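Local coordinates for protein citryl-spermidine/3,4-dihydroxybenzoyl-citryl-spermidine:spermidine ligase (Bacillus anthracis, PDB 3TO3) that catalyses the ATP-dependent condensation of spermidine with citryl-spermidine intermediates in the biosynthesis of the siderophore petrobactin, at residues Y568-L572 against T573-L577; S333-S336 against Y337-D340; R594-Q597 against L598-Q601. All coordinates share one frame; numbering follows the deposited sequence.

How the interactions relate
Each is a local contact within its own continuous run of chain, and none touches another; the closest pair, interactions 1 and 3, has nearest atoms about 15 Å apart. Interaction 1 is partly buried, where strand 566-570 runs into a helical turn, with the R576 side chain about 9 Å from bound ATP; its chemistry is a salt bridge, a water bridge and aliphatic overlap. Interaction 2, also partly buried, joins helix 315-333 to helix 336-342: its capping aspartate and Y337 lie inside, while the R339-D340 ion pair is exposed. Interaction 3 is a surface contact inside helix 591-600, with arginines lying over aliphatic groups. Interactions 2 and 3 are away from the annotated sites.

Interaction 1: residues Y568-L572 against T573-L577; sequences YAEQL and TKRRL
R575 lays its guanidinium beside L572 and reaches back to the carboxylate of E570, five residues earlier. NH1 of R575 donates to OE1 of E570 at 2.7 Å, in a salt bridge with an N-H...O angle of 145°. The carboxylate and guanidinium planes are 21° apart, hence nearly coplanar, and OE1 offers its anti lone pair, on the side away from OE2. NH2 of R575 adds a weak bond to the same OE1 of E570 at 3.2 Å, so one oxygen serves both terminal nitrogens. The arginine reaches it with CG anti to its own backbone N (chi1 -167°) and a chain bent at chi2 and chi3. Methyl CD2 of L572 lies 3.6 Å from NH1 of R575, giving the arginine an aliphatic neighbour as well as a charged one.

A second pairing has a different character. Q571 and K574 run side by side and point the same way; CD of K574 comes within 3.2 Å of OE1 of Q571, a methylene against an amide oxygen. Beyond this overlap one water accepts from both ends, from NZ of K574 at 3.0 Å and from NE2 of Q571 at 3.2 Å, closing a bridge over the turn.

Residues 573-576 have helical backbone angles, with two i to i+3 bonds, R576 N to T573 O and L577 N to K574 O. The first amides, T573 N and K574 N, donate to the carboxylate of E38, while OG1 of T573 pairs with S34 and NH2 of R576 with S166. The preceding strand, 566-570, pairs antiparallel with 585-589. A569 packs on helix 502-528, and T573, R576 and L577 rest on F121, so the turn carries the chain from the two-stranded sheet onto helix 115-138, with L572 against helix 502-528.

Interaction 2: residues S333-S336 against Y337-D340; sequences SQDS and YLRD
With chi1 at 179°, D335 holds its carboxylate beside its own carbonyl carbon, which lets OD1 reach the first turn of helix 336-342; R339, also with CG trans to N, folds back at chi3 to bring its guanidinium over the turn. D335 is the N-cap. Its OD1 accepts from L338 N at 3.1 Å, and the bond is close to straight at 167°, although the amide approaches from above the carboxylate plane and not within it. The same side chain crosses L338, CG of D335 lying 3.9 Å from CG of L338 in van der Waals contact, the carboxylate carbon against a leucine methine.

The R339 side chain spans the junction in the other direction. Its NH1 donates to the carbonyl O of S333 at 2.9 Å; this oxygen lies near the guanidinium plane, whereas the donor stands 45° above the carbonyl plane. CA of S336 sits beneath one guanidinium face, 3.8 Å from NH2 of R339. On the helix itself, R339 grips D340 side-on, NE going to OD1 and NH2 to OD2, the latter at 2.8 Å. One guanidinium therefore ties the last residue of helix 315-333 to the first turn of the next helix. Backbone bonds continue that turn, from R339 N to D335 O and from D340 N to S336 O at 2.7 Å.

OD2 of D335 takes bonds from H432 and H427, and the ring of Y337 meets those of H427 and H546. One carboxylate oxygen caps helix 336-342 and the other joins it to helix 410-432. The buried carboxylate, probably ionised, would be expected to gain from the helix dipole, and it may favour protonation of the nearby histidines; R339, in turn, balances D340 on the exposed side.

Interaction 3: residues R594-Q597 against L598-Q601; sequences RARQ and LNIQ
From CB, the R596 side chain starts away from the following turn and then swings back over it. CG, trans to the backbone N, lies 4.1 Å from CD1 of I600; the bend at chi2 then sends CD, NE and the guanidinium back over the next turn. CD of R596 passes 3.9 Å from OD1 of N599. NE of R596 lies over the isoleucine, 3.7 Å from CD1 of I600, and CZ sits 3.7 Å from CG1 of I600, which stands over the centre of one guanidinium face. At the tip NH1 of R596 donates to OD1 of N599 at 2.8 Å. This bond is bent at the hydrogen (131°), yet the donor lies almost in line with the amide C=O, and OD1 is tilted only 17° from the guanidinium plane. The amide and guanidinium planes are 34° apart. The arginine thus uses its face for the residue four places on and its edge for the one three places on.

R594 makes a looser version of this contact. Its chain, extended from CG to NE, crosses L598 obliquely, with methyl CD1 of L598 over one guanidinium face but offset toward the rim, 3.9 Å from NH2 of R594. The underlying backbone is regular alpha-helix: L598 N bonds to R594 O, N599 N to A595 O, and I600 N to R596 O. At the end of the stretch Q601 N makes only a weak bond to Q597 O, but a shorter one, 2.7 Å, to L598 O.

A595, L598 and N599 touch helix 532-547 at M537, V540 and E541, while R594, Q597 and I600 are exposed. The guanidinium faces lie against aliphatic carbons, a van der Waals contact that leaves the N-H edge for polar partners. A long, weak ion pair from R596 to E544 adds at most a modest electrostatic link to helix 532-547.

Interaction 1: residues Y568-L572 against T573-L577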
ATOM      1  N   TYR B 568     -33.273   1.903  14.273  1.00 55.02           N
ATOM      2  CA  TYR B 568     -32.272   2.308  13.289  1.00 59.07           C
ATOM      3  C   TYR B 568     -30.984   1.540  13.495  1.00 56.21           C
ATOM      4  O   TYR B 568     -30.300   1.723  14.480  1.00 64.62           O
ATOM      5  CB  TYR B 568     -32.012   3.824  13.358  1.00 63.74           C
ATOM      6  CG  TYR B 568     -33.056   4.644  12.623  1.00 72.81           C
ATOM      7  CD1 TYR B 568     -33.656   4.150  11.474  1.00 81.09           C
ATOM      8  CD2 TYR B 568     -33.457   5.903  13.079  1.00 79.77           C
ATOM      9  CE1 TYR B 568     -34.624   4.877  10.780  1.00 84.27           C
ATOM     10  CE2 TYR B 568     -34.430   6.650  12.383  1.00 86.35           C
ATOM     11  CZ  TYR B 568     -35.014   6.116  11.230  1.00 90.46           C
ATOM     12  OH  TYR B 568     -35.979   6.804  10.509  1.00 91.99           O
ATOM     13  N   ALA B 569     -30.689   0.663  12.545  1.00 54.52           N
ATOM     14  CA  ALA B 569     -29.453  -0.109  12.488  1.00 51.91           C
ATOM     15  C   ALA B 569     -28.370   0.553  11.591  1.00 48.21           C
ATOM     16  O   ALA B 569     -28.670   1.136  10.561  1.00 50.80           O
ATOM     17  CB  ALA B 569     -29.762  -1.469  11.966  1.00 47.92           C
ATOM     18  N   GLU B 570     -27.117   0.426  11.998  1.00 50.99           N
ATOM     19  CA  GLU B 570     -25.975   0.898  11.244  1.00 49.73           C
ATOM     20  C   GLU B 570     -25.981   0.342   9.846  1.00 46.09           C
ATOM     21  O   GLU B 570     -26.206  -0.836   9.670  1.00 46.15           O
ATOM     22  CB  GLU B 570     -24.689   0.415  11.914  1.00 62.42           C
ATOM     23  CG  GLU B 570     -24.333   1.121  13.201  1.00 81.85           C
ATOM     24  CD  GLU B 570     -24.060   2.603  13.002  1.00106.26           C
ATOM     25  OE1 GLU B 570     -23.376   2.957  12.011  1.00115.39           O
ATOM     26  OE2 GLU B 570     -24.532   3.417  13.836  1.00113.86           O
ATOM     27  N   GLN B 571     -25.649   1.164   8.859  1.00 46.45           N
ATOM     28  CA  GLN B 571     -25.414   0.625   7.542  1.00 44.44           C
ATOM     29  C   GLN B 571     -23.901   0.532   7.369  1.00 51.11           C
ATOM     30  O   GLN B 571     -23.248   1.500   6.991  1.00 59.36           O
ATOM     31  CB  GLN B 571     -25.910   1.644   6.511  1.00 37.89           C
ATOM     32  CG  GLN B 571     -27.378   1.983   6.596  1.00 39.67           C
ATOM     33  CD  GLN B 571     -27.759   3.069   5.612  1.00 48.07           C
ATOM     34  OE1 GLN B 571     -27.358   4.231   5.756  1.00 52.63           O
ATOM     35  NE2 GLN B 571     -28.532   2.699   4.593  1.00 46.47           N
ATOM     36  N   LEU B 572     -23.372  -0.671   7.485  1.00 50.12           N
ATOM     37  CA  LEU B 572     -21.921  -0.874   7.508  1.00 52.43           C
ATOM     38  C   LEU B 572     -21.290  -0.861   6.118  1.00 45.83           C
ATOM     39  O   LEU B 572     -20.221  -0.303   5.914  1.00 47.82           O
ATOM     40  CB  LEU B 572     -21.600  -2.188   8.208  1.00 52.61           C
ATOM     41  CG  LEU B 572     -22.132  -2.304   9.646  1.00 60.50           C
ATOM     42  CD1 LEU B 572     -22.143  -3.750  10.084  1.00 63.16           C
ATOM     43  CD2 LEU B 572     -21.318  -1.462  10.612  1.00 55.59           C
ATOM     44  N   THR B 573     -21.953  -1.495   5.172  1.00 38.07           N
ATOM     45  CA  THR B 573     -21.491  -1.495   3.805  1.00 39.09           C
ATOM     46  C   THR B 573     -21.605  -0.095   3.198  1.00 40.78           C
ATOM     47  O   THR B 573     -20.688   0.359   2.538  1.00 40.16           O
ATOM     48  CB  THR B 573     -22.268  -2.546   2.990  1.00 45.22           C
ATOM     49  OG1 THR B 573     -22.029  -3.846   3.567  1.00 45.57           O
ATOM     50  CG2 THR B 573     -21.837  -2.542   1.552  1.00 35.92           C
ATOM     51  N   LYS B 574     -22.710   0.610   3.438  1.00 40.11           N
ATOM     52  CA  LYS B 574     -22.868   1.928   2.834  1.00 42.68           C
ATOM     53  C   LYS B 574     -21.656   2.815   3.139  1.00 55.93           C
ATOM     54  O   LYS B 574     -21.208   3.624   2.297  1.00 52.12           O
ATOM     55  CB  LYS B 574     -24.151   2.620   3.303  1.00 46.10           C
ATOM     56  CG  LYS B 574     -24.434   3.920   2.575  1.00 49.45           C
ATOM     57  CD  LYS B 574     -25.812   4.435   3.001  1.00 63.13           C
ATOM     58  CE  LYS B 574     -26.236   5.721   2.266  1.00 72.50           C
ATOM     59  NZ  LYS B 574     -26.884   5.421   0.948  1.00 74.97           N
ATOM     60  N   ARG B 575     -21.111   2.635   4.336  1.00 54.54           N
ATOM     61  CA  ARG B 575     -20.003   3.456   4.784  1.00 65.09           C
ATOM     62  C   ARG B 575     -18.742   3.298   3.916  1.00 61.50           C
ATOM     63  O   ARG B 575     -17.914   4.206   3.840  1.00 62.77           O
ATOM     64  CB  ARG B 575     -19.713   3.155   6.254  1.00 75.02           C
ATOM     65  CG  ARG B 575     -18.796   4.157   6.928  1.00 92.61           C
ATOM     66  CD  ARG B 575     -19.151   4.257   8.396  1.00108.01           C
ATOM     67  NE  ARG B 575     -20.027   3.155   8.796  1.00111.22           N
ATOM     68  CZ  ARG B 575     -20.743   3.140   9.914  1.00117.42           C
ATOM     69  NH1 ARG B 575     -21.513   2.100  10.198  1.00119.71           N
ATOM     70  NH2 ARG B 575     -20.694   4.172  10.747  1.00121.04           N
ATOM     71  N   ARG B 576     -18.615   2.151   3.254  1.00 57.15           N
ATOM     72  CA  ARG B 576     -17.441   1.844   2.450  1.00 49.46           C
ATOM     73  C   ARG B 576     -17.552   2.412   1.058  1.00 54.34           C
ATOM     74  O   ARG B 576     -16.565   2.376   0.306  1.00 53.41           O
ATOM     75  CB  ARG B 576     -17.262   0.326   2.309  1.00 57.02           C
ATOM     76  CG  ARG B 576     -17.567  -0.460   3.556  1.00 76.79           C
ATOM     77  CD  ARG B 576     -16.313  -1.049   4.165  1.00 93.62           C
ATOM     78  NE  ARG B 576     -16.195  -2.472   3.862  1.00108.65           N
ATOM     79  CZ  ARG B 576     -16.831  -3.434   4.533  1.00123.68           C
ATOM     80  NH1 ARG B 576     -17.629  -3.119   5.551  1.00125.72           N
ATOM     81  NH2 ARG B 576     -16.677  -4.712   4.187  1.00126.49           N
ATOM     82  N   LEU B 577     -18.764   2.817   0.664  1.00 48.65           N
ATOM     83  CA  LEU B 577     -18.973   3.440  -0.658  1.00 47.76           C
ATOM     84  C   LEU B 577     -19.076   4.975  -0.723  1.00 48.79           C
ATOM     85  O   LEU B 577     -19.283   5.524  -1.803  1.00 52.62           O
ATOM     86  CB  LEU B 577     -20.180   2.806  -1.353  1.00 50.42           C
ATOM     87  CG  LEU B 577     -20.151   1.276  -1.253  1.00 52.11           C
ATOM     88  CD1 LEU B 577     -21.514   0.720  -1.519  1.00 50.81           C
ATOM     89  CD2 LEU B 577     -19.099   0.664  -2.177  1.00 49.77           C
TER
HETATM   90  O   HOH W   1     -29.476   4.141   1.900  1.00 55.55           O

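Interaction 2: residues S333-S336 against Y337-D340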
ATOM      1  N   SER B 333     -18.149  -6.704  40.739  1.00 54.70           N
ATOM      2  CA  SER B 333     -17.912  -7.265  42.068  1.00 56.87           C
ATOM      3  C   SER B 333     -18.878  -6.726  43.143  1.00 61.92           C
ATOM      4  O   SER B 333     -19.025  -7.325  44.207  1.00 71.06           O
ATOM      5  CB  SER B 333     -16.458  -7.072  42.494  1.00 50.00           C
ATOM      6  OG  SER B 333     -16.267  -5.738  42.903  1.00 61.76           O
ATOM      7  N   GLN B 334     -19.527  -5.601  42.873  0.62 59.57           N
ATOM      8  CA  GLN B 334     -20.547  -5.096  43.794  0.62 61.30           C
ATOM      9  C   GLN B 334     -21.992  -5.468  43.411  0.62 61.96           C
ATOM     10  O   GLN B 334     -22.929  -4.964  44.019  0.62 64.25           O
ATOM     11  CB  GLN B 334     -20.407  -3.581  43.999  0.62 61.98           C
ATOM     12  CG  GLN B 334     -18.988  -3.126  44.340  0.62 65.61           C
ATOM     13  CD  GLN B 334     -18.558  -3.499  45.751  0.62 67.69           C
ATOM     14  OE1 GLN B 334     -19.291  -3.269  46.717  0.62 68.02           O
ATOM     15  NE2 GLN B 334     -17.357  -4.074  45.876  0.62 66.98           N
ATOM     16  N   ASP B 335     -22.178  -6.295  42.382  1.00 56.83           N
ATOM     17  CA  ASP B 335     -23.533  -6.684  41.938  1.00 47.76           C
ATOM     18  C   ASP B 335     -23.752  -8.187  42.136  1.00 51.43           C
ATOM     19  O   ASP B 335     -23.087  -8.998  41.500  1.00 54.72           O
ATOM     20  CB  ASP B 335     -23.741  -6.302  40.464  1.00 51.93           C
ATOM     21  CG  ASP B 335     -25.118  -6.695  39.930  1.00 62.23           C
ATOM     22  OD1 ASP B 335     -25.592  -7.807  40.216  1.00 65.91           O
ATOM     23  OD2 ASP B 335     -25.729  -5.899  39.191  1.00 64.45           O
ATOM     24  N   SER B 336     -24.694  -8.550  43.009  0.65 52.11           N
ATOM     25  CA  SER B 336     -24.860  -9.945  43.400  0.65 51.69           C
ATOM     26  C   SER B 336     -25.190 -10.810  42.192  0.65 53.83           C
ATOM     27  O   SER B 336     -24.571 -11.853  41.995  0.65 54.27           O
ATOM     28  CB  SER B 336     -25.923 -10.112  44.486  0.65 51.55           C
ATOM     29  OG  SER B 336     -27.191  -9.680  44.032  0.65 57.77           O
ATOM     30  N   TYR B 337     -26.161 -10.378  41.388  1.00 44.59           N
ATOM     31  CA  TYR B 337     -26.531 -11.140  40.200  1.00 53.03           C
ATOM     32  C   TYR B 337     -25.341 -11.417  39.278  1.00 48.10           C
ATOM     33  O   TYR B 337     -25.111 -12.537  38.901  1.00 55.18           O
ATOM     34  CB  TYR B 337     -27.622 -10.476  39.389  1.00 43.86           C
ATOM     35  CG  TYR B 337     -27.825 -11.170  38.054  1.00 53.68           C
ATOM     36  CD1 TYR B 337     -28.487 -12.392  37.964  1.00 58.30           C
ATOM     37  CD2 TYR B 337     -27.369 -10.599  36.884  1.00 44.35           C
ATOM     38  CE1 TYR B 337     -28.673 -13.019  36.732  1.00 59.45           C
ATOM     39  CE2 TYR B 337     -27.541 -11.221  35.669  1.00 48.59           C
ATOM     40  CZ  TYR B 337     -28.186 -12.420  35.581  1.00 58.45           C
ATOM     41  OH  TYR B 337     -28.339 -12.999  34.328  1.00 62.74           O
ATOM     42  N   LEU B 338     -24.587 -10.394  38.927  1.00 49.93           N
ATOM     43  CA  LEU B 338     -23.444 -10.570  38.053  1.00 47.53           C
ATOM     44  C   LEU B 338     -22.324 -11.350  38.734  1.00 46.83           C
ATOM     45  O   LEU B 338     -21.683 -12.166  38.107  1.00 56.64           O
ATOM     46  CB  LEU B 338     -22.907  -9.210  37.550  1.00 46.58           C
ATOM     47  CG  LEU B 338     -23.808  -8.328  36.672  1.00 53.88           C
ATOM     48  CD1 LEU B 338     -23.096  -7.034  36.254  1.00 39.30           C
ATOM     49  CD2 LEU B 338     -24.326  -9.073  35.419  1.00 52.75           C
ATOM     50  N   ARG B 339     -22.057 -11.073  40.000  1.00 56.18           N
ATOM     51  CA  ARG B 339     -20.920 -11.688  40.677  1.00 53.85           C
ATOM     52  C   ARG B 339     -21.228 -13.153  41.050  1.00 56.36           C
ATOM     53  O   ARG B 339     -20.424 -14.057  40.782  1.00 57.36           O
ATOM     54  CB  ARG B 339     -20.553 -10.862  41.912  1.00 58.54           C
ATOM     55  CG  ARG B 339     -19.372 -11.369  42.751  1.00 53.64           C
ATOM     56  CD  ARG B 339     -19.330 -10.674  44.126  1.00 47.40           C
ATOM     57  NE  ARG B 339     -20.496 -11.020  44.952  1.00 65.49           N
ATOM     58  CZ  ARG B 339     -21.371 -10.142  45.458  1.00 70.18           C
ATOM     59  NH1 ARG B 339     -21.227  -8.839  45.246  1.00 67.52           N
ATOM     60  NH2 ARG B 339     -22.402 -10.569  46.185  1.00 66.46           N
ATOM     61  N   ASP B 340     -22.414 -13.377  41.615  1.00 54.10           N
ATOM     62  CA  ASP B 340     -22.835 -14.668  42.199  1.00 62.34           C
ATOM     63  C   ASP B 340     -23.670 -15.602  41.320  1.00 65.75           C
ATOM     64  O   ASP B 340     -23.331 -16.764  41.189  1.00 73.12           O
ATOM     65  CB  ASP B 340     -23.475 -14.517  43.595  1.00 66.84           C
ATOM     66  CG  ASP B 340     -22.538 -13.874  44.601  1.00 71.17           C
ATOM     67  OD1 ASP B 340     -21.301 -14.038  44.483  1.00 69.53           O
ATOM     68  OD2 ASP B 340     -23.046 -13.183  45.506  1.00 74.82           O
TER

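Interaction 3: residues R594-Q597 against L598-Q601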
ATOM      1  N   ARG B 594     -42.936  -8.412  17.761  1.00 56.23           N
ATOM      2  CA  ARG B 594     -44.050  -9.310  17.518  1.00 63.28           C
ATOM      3  C   ARG B 594     -44.012 -10.456  18.517  1.00 55.03           C
ATOM      4  O   ARG B 594     -45.036 -10.897  19.014  1.00 50.89           O
ATOM      5  CB  ARG B 594     -44.042  -9.854  16.088  1.00 78.86           C
ATOM      6  CG  ARG B 594     -45.337 -10.604  15.742  1.00 98.36           C
ATOM      7  CD  ARG B 594     -45.508 -10.806  14.239  1.00110.69           C
ATOM      8  NE  ARG B 594     -46.758 -11.495  13.908  1.00119.40           N
ATOM      9  CZ  ARG B 594     -46.867 -12.809  13.729  1.00123.59           C
ATOM     10  NH1 ARG B 594     -48.045 -13.345  13.423  1.00124.48           N
ATOM     11  NH2 ARG B 594     -45.794 -13.588  13.855  1.00122.25           N
ATOM     12  N   ALA B 595     -42.812 -10.925  18.820  1.00 44.59           N
ATOM     13  CA  ALA B 595     -42.676 -11.986  19.779  1.00 44.18           C
ATOM     14  C   ALA B 595     -43.312 -11.581  21.132  1.00 50.58           C
ATOM     15  O   ALA B 595     -44.062 -12.358  21.735  1.00 49.21           O
ATOM     16  CB  ALA B 595     -41.211 -12.347  19.937  1.00 45.02           C
ATOM     17  N   ARG B 596     -43.039 -10.358  21.589  1.00 49.75           N
ATOM     18  CA  ARG B 596     -43.668  -9.866  22.813  1.00 54.83           C
ATOM     19  C   ARG B 596     -45.199  -9.770  22.696  1.00 55.49           C
ATOM     20  O   ARG B 596     -45.914 -10.162  23.601  1.00 52.98           O
ATOM     21  CB  ARG B 596     -43.074  -8.529  23.238  1.00 56.37           C
ATOM     22  CG  ARG B 596     -43.826  -7.862  24.372  1.00 57.98           C
ATOM     23  CD  ARG B 596     -43.554  -8.499  25.708  1.00 60.45           C
ATOM     24  NE  ARG B 596     -44.191  -7.731  26.774  1.00 67.40           N
ATOM     25  CZ  ARG B 596     -44.602  -8.242  27.926  1.00 68.18           C
ATOM     26  NH1 ARG B 596     -44.444  -9.531  28.175  1.00 65.57           N
ATOM     27  NH2 ARG B 596     -45.180  -7.462  28.823  1.00 73.46           N
ATOM     28  N   GLN B 597     -45.694  -9.267  21.574  1.00 59.34           N
ATOM     29  CA  GLN B 597     -47.123  -9.272  21.306  1.00 65.81           C
ATOM     30  C   GLN B 597     -47.716 -10.647  21.557  1.00 72.97           C
ATOM     31  O   GLN B 597     -48.786 -10.773  22.165  1.00 79.86           O
ATOM     32  CB  GLN B 597     -47.372  -8.908  19.853  1.00 76.19           C
ATOM     33  CG  GLN B 597     -46.862  -7.549  19.468  1.00 89.16           C
ATOM     34  CD  GLN B 597     -47.760  -6.458  19.977  1.00101.78           C
ATOM     35  OE1 GLN B 597     -47.838  -6.207  21.184  1.00105.36           O
ATOM     36  NE2 GLN B 597     -48.464  -5.804  19.057  1.00105.62           N
ATOM     37  N   LEU B 598     -47.029 -11.679  21.076  1.00 65.79           N
ATOM     38  CA  LEU B 598     -47.536 -13.037  21.208  1.00 67.27           C
ATOM     39  C   LEU B 598     -47.355 -13.595  22.625  1.00 66.32           C
ATOM     40  O   LEU B 598     -48.286 -14.172  23.183  1.00 72.78           O
ATOM     41  CB  LEU B 598     -46.910 -13.942  20.156  1.00 63.55           C
ATOM     42  CG  LEU B 598     -47.277 -13.504  18.740  1.00 62.14           C
ATOM     43  CD1 LEU B 598     -46.275 -14.025  17.711  1.00 61.77           C
ATOM     44  CD2 LEU B 598     -48.700 -13.948  18.404  1.00 56.07           C
ATOM     45  N   ASN B 599     -46.172 -13.394  23.204  1.00 56.65           N
ATOM     46  CA  ASN B 599     -45.906 -13.742  24.601  1.00 61.27           C
ATOM     47  C   ASN B 599     -46.999 -13.148  25.507  1.00 76.05           C
ATOM     48  O   ASN B 599     -47.399 -13.749  26.494  1.00 85.01           O
ATOM     49  CB  ASN B 599     -44.458 -13.320  24.997  1.00 59.45           C
ATOM     50  CG  ASN B 599     -44.239 -13.163  26.535  1.00 66.48           C
ATOM     51  OD1 ASN B 599     -44.307 -12.056  27.074  1.00 63.12           O
ATOM     52  ND2 ASN B 599     -43.932 -14.263  27.215  1.00 65.00           N
ATOM     53  N   ILE B 600     -47.516 -11.985  25.136  1.00 78.67           N
ATOM     54  CA  ILE B 600     -48.600 -11.362  25.885  1.00 80.95           C
ATOM     55  C   ILE B 600     -49.914 -12.148  25.742  1.00 92.25           C
ATOM     56  O   ILE B 600     -50.718 -12.192  26.670  1.00 93.97           O
ATOM     57  CB  ILE B 600     -48.780  -9.879  25.476  1.00 77.04           C
ATOM     58  CG1 ILE B 600     -47.768  -8.994  26.211  1.00 68.23           C
ATOM     59  CG2 ILE B 600     -50.178  -9.399  25.770  1.00 79.97           C
ATOM     60  CD1 ILE B 600     -47.712  -7.569  25.699  1.00 63.88           C
ATOM     61  N   GLN B 601     -50.110 -12.801  24.600  1.00 95.77           N
ATOM     62  CA  GLN B 601     -51.342 -13.550  24.347  1.00 98.34           C
ATOM     63  C   GLN B 601     -51.550 -14.760  25.250  1.00108.33           C
ATOM     64  O   GLN B 601     -52.594 -15.407  25.196  1.00115.99           O
ATOM     65  CB  GLN B 601     -51.420 -13.992  22.892  1.00 97.86           C
ATOM     66  CG  GLN B 601     -51.532 -12.849  21.914  1.00101.70           C
ATOM     67  CD  GLN B 601     -52.085 -13.302  20.573  1.00108.95           C
ATOM     68  OE1 GLN B 601     -52.146 -12.530  19.611  1.00108.21           O
ATOM     69  NE2 GLN B 601     -52.501 -14.565  20.505  1.00113.06           N
TER